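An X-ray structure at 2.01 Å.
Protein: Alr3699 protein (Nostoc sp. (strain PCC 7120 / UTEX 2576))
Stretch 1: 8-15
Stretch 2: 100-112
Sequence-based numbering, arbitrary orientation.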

# COMPACT_ATOMS: atom_id res chain seq x y z
N LYS A 8 0.64 17.86 15.15
CA LYS A 8 -0.55 17.71 14.28
C LYS A 8 -0.88 16.26 14.06
O LYS A 8 0.02 15.43 13.73
CB LYS A 8 -0.34 18.39 12.93
CG LYS A 8 -0.03 19.87 13.05
CD LYS A 8 0.27 20.50 11.68
CE LYS A 8 -1.01 20.87 10.93
NZ LYS A 8 -0.86 20.97 9.44
N ILE A 9 -2.16 15.92 14.25
CA ILE A 9 -2.61 14.55 14.10
C ILE A 9 -3.46 14.34 12.89
O ILE A 9 -4.42 15.12 12.70
CB ILE A 9 -3.38 14.05 15.34
CG1 ILE A 9 -2.58 14.26 16.60
CG2 ILE A 9 -3.83 12.57 15.15
CD1 ILE A 9 -3.24 13.64 17.85
N LEU A 10 -3.14 13.29 12.12
CA LEU A 10 -3.98 12.85 11.12
C LEU A 10 -4.69 11.57 11.63
O LEU A 10 -4.08 10.50 11.75
CB LEU A 10 -3.21 12.67 9.75
CG LEU A 10 -4.06 11.90 8.70
CD1 LEU A 10 -5.22 12.74 8.23
CD2 LEU A 10 -3.29 11.43 7.47
N PHE A 11 -5.97 11.70 11.91
CA PHE A 11 -6.83 10.62 12.40
C PHE A 11 -7.38 10.03 11.15
O PHE A 11 -7.71 10.79 10.21
CB PHE A 11 -8.00 11.11 13.27
CG PHE A 11 -7.60 11.70 14.61
CD1 PHE A 11 -7.36 10.87 15.71
CD2 PHE A 11 -7.48 13.08 14.77
CE1 PHE A 11 -7.00 11.40 16.93
CE2 PHE A 11 -7.24 13.60 16.04
CZ PHE A 11 -6.95 12.78 17.10
N LEU A 12 -7.48 8.70 11.13
CA LEU A 12 -8.05 7.99 10.03
C LEU A 12 -9.11 7.02 10.47
O LEU A 12 -8.98 6.29 11.47
CB LEU A 12 -6.96 7.18 9.30
CG LEU A 12 -5.89 7.92 8.56
CD1 LEU A 12 -4.85 6.90 8.01
CD2 LEU A 12 -6.55 8.70 7.42
N ASP A 13 -10.20 6.97 9.72
CA ASP A 13 -11.30 6.11 10.12
C ASP A 13 -12.08 5.65 8.89
O ASP A 13 -12.44 6.44 8.04
CB ASP A 13 -12.17 6.83 11.15
CG ASP A 13 -13.23 5.91 11.78
OD1 ASP A 13 -14.07 5.33 11.03
OD2 ASP A 13 -13.30 5.83 13.05
N GLN A 14 -12.35 4.34 8.78
CA GLN A 14 -12.83 3.81 7.50
C GLN A 14 -14.29 4.17 7.23
O GLN A 14 -14.73 4.17 6.08
CB GLN A 14 -12.68 2.28 7.41
CG GLN A 14 -13.75 1.54 8.20
CD GLN A 14 -13.29 0.10 8.56
OE1 GLN A 14 -12.15 -0.14 8.94
NE2 GLN A 14 -14.19 -0.84 8.44
N SER A 15 -15.05 4.48 8.26
CA SER A 15 -16.49 4.65 8.11
C SER A 15 -17.04 6.08 7.99
O SER A 15 -16.62 7.00 8.70
CB SER A 15 -17.20 3.97 9.28
OG SER A 15 -18.57 3.83 9.00
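Stretch 2, residues 100-112: IYANTQKALVVGA

How does the second stretch run relative to the first? Residues 100-102 end a strand that lies beside strand 9-13 in parallel, the two axes approaching to 4.6 Å with a signed crossing angle of -22°. Leu10 pairs with Ile100, Phe11 with Tyr101 and Leu12 with Ala102. After the strand, Asn103 and Thr104 turn the chain into a helix that starts at Gln105 and continues past Ala112, with Thr104 at the N-cap position. The helix runs back across strand 9-13, its direction 132° from that of the strand and its axis 7.1 Å away at the closest.

Which backbone groups hold the two strands together? Three hydrogen bonds alternate between the strands, as a parallel ladder requires. Tyr101 N donates to Leu10 O at 2.7 Å, Leu12 N donates to Tyr101 O at 2.8 Å, and Asn103 N donates to Leu12 O at 2.9 Å. Tyr101 thus uses both its NH and its carbonyl, and Leu12 does the same from the other strand. Two CA-H...O contacts supplement the ladder: Ile100 CA lies 3.3 Å from Leu10 O, and Phe11 CA lies 3.2 Å from Tyr101 O.

What satisfies the polar groups where the strands end and the helix begins? Gln14, with chi1 in the p well, places its side-chain oxygen at the start of the helix. There Gln14 OE1 accepts from Thr104 OG1 at 2.8 Å and from Lys106 N at 3.0 Å, an amide too early in the helix to find a carbonyl one turn back within it. Thr104 OG1 also accepts from Gln14 N at 3.0 Å, so the hydroxyl is donor and acceptor to the same residue. Beside this pair, Asn103 ND2 donates almost linearly to Asp13 OD2 at 3.1 Å, while Asp13 OD1 accepts from Ser15 N, also at 3.1 Å, so that both carboxylate oxygens are engaged.

What packs on the two faces of the sheet? Phe11 and Tyr101 share one face, where the edge of the Phe11 ring meets the face of the Tyr101 ring, with centroids 4.9 Å apart and planes at 62°. Ile9 CG2 adds a contact with Tyr101 CB at 3.7 Å. Leu12 points to the face that carries Leu10, Ile100 and Ala102, and there it meets both the helix and the neighbouring strand: Leu12 CB is 3.6 Å from Ala107 CB, and Leu12 CD1 is 3.8 Å from both Ile100 CG2 and Gly111 CA. A CB on Gly111 would sit tightly, 3.4 Å from Leu12 CD1, and would clash with Ala107 O at 2.7 Å.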

# COMPACT_ATOMS: atom_id res chain seq x y z
N ILE A 100 0.00 9.71 12.73
CA ILE A 100 -1.14 9.12 12.10
C ILE A 100 -1.81 8.26 13.15
O ILE A 100 -1.14 7.42 13.79
CB ILE A 100 -0.75 8.21 10.90
CG1 ILE A 100 -0.01 8.99 9.83
CG2 ILE A 100 -1.93 7.56 10.27
CD1 ILE A 100 0.65 8.00 8.85
N TYR A 101 -3.14 8.49 13.34
CA TYR A 101 -3.88 7.81 14.41
C TYR A 101 -5.04 7.08 13.76
O TYR A 101 -6.04 7.68 13.36
CB TYR A 101 -4.31 8.87 15.44
CG TYR A 101 -4.87 8.43 16.74
CD1 TYR A 101 -6.10 7.80 16.82
CD2 TYR A 101 -4.25 8.82 17.93
CE1 TYR A 101 -6.68 7.52 18.05
CE2 TYR A 101 -4.81 8.53 19.17
CZ TYR A 101 -6.01 7.88 19.24
OH TYR A 101 -6.56 7.60 20.47
N ALA A 102 -4.82 5.79 13.57
CA ALA A 102 -5.80 4.89 12.89
C ALA A 102 -6.77 4.33 13.90
O ALA A 102 -6.37 3.70 14.90
CB ALA A 102 -5.07 3.78 12.18
N ASN A 103 -8.06 4.52 13.59
CA ASN A 103 -9.14 4.24 14.49
C ASN A 103 -10.00 3.01 14.13
O ASN A 103 -10.92 2.67 14.85
CB ASN A 103 -9.98 5.50 14.64
CG ASN A 103 -10.76 5.53 15.96
OD1 ASN A 103 -10.17 5.47 17.00
ND2 ASN A 103 -12.09 5.66 15.89
N THR A 104 -9.68 2.35 13.03
CA THR A 104 -10.43 1.20 12.55
C THR A 104 -9.47 0.37 11.76
O THR A 104 -8.31 0.78 11.51
CB THR A 104 -11.64 1.56 11.63
OG1 THR A 104 -11.16 2.02 10.35
CG2 THR A 104 -12.55 2.57 12.27
N GLN A 105 -9.89 -0.87 11.42
CA GLN A 105 -8.98 -1.81 10.74
C GLN A 105 -8.45 -1.44 9.39
O GLN A 105 -7.25 -1.57 9.12
CB GLN A 105 -9.62 -3.19 10.57
CG GLN A 105 -9.51 -4.08 11.76
CD GLN A 105 -10.09 -5.47 11.51
OE1 GLN A 105 -11.07 -5.88 12.16
NE2 GLN A 105 -9.50 -6.21 10.56
N LYS A 106 -9.32 -1.07 8.49
CA LYS A 106 -8.86 -0.58 7.21
C LYS A 106 -8.03 0.70 7.32
O LYS A 106 -7.16 0.99 6.46
CB LYS A 106 -10.05 -0.27 6.33
CG LYS A 106 -11.07 -1.43 6.17
CD LYS A 106 -11.78 -1.28 4.82
CE LYS A 106 -13.25 -1.62 4.86
NZ LYS A 106 -13.47 -3.07 4.76
N ALA A 107 -8.28 1.50 8.35
CA ALA A 107 -7.48 2.75 8.49
C ALA A 107 -6.10 2.34 8.92
O ALA A 107 -5.08 2.98 8.56
CB ALA A 107 -8.10 3.72 9.49
N LEU A 108 -6.02 1.23 9.66
CA LEU A 108 -4.73 0.70 10.14
C LEU A 108 -3.89 0.15 8.94
O LEU A 108 -2.70 0.40 8.79
CB LEU A 108 -4.91 -0.36 11.28
CG LEU A 108 -3.54 -1.04 11.40
CD1 LEU A 108 -2.64 -0.20 12.28
CD2 LEU A 108 -3.69 -2.47 11.79
N VAL A 109 -4.55 -0.48 8.01
CA VAL A 109 -3.84 -0.96 6.81
C VAL A 109 -3.26 0.18 5.99
O VAL A 109 -2.05 0.28 5.73
CB VAL A 109 -4.79 -1.89 6.02
CG1 VAL A 109 -4.16 -2.29 4.72
CG2 VAL A 109 -5.10 -3.11 6.88
N VAL A 110 -4.13 1.10 5.63
CA VAL A 110 -3.70 2.25 4.88
C VAL A 110 -2.77 3.12 5.70
O VAL A 110 -1.78 3.64 5.21
CB VAL A 110 -4.94 3.08 4.42
CG1 VAL A 110 -4.53 4.43 3.84
CG2 VAL A 110 -5.80 2.28 3.46
N GLY A 111 -3.09 3.31 6.97
CA GLY A 111 -2.24 4.16 7.80
C GLY A 111 -0.84 3.59 7.99
O GLY A 111 0.13 4.32 8.11
N ALA A 112 -0.73 2.26 8.02
CA ALA A 112 0.59 1.57 8.13
C ALA A 112 1.48 1.82 6.92
O ALA A 112 2.68 2.17 7.01
CB ALA A 112 0.39 0.05 8.34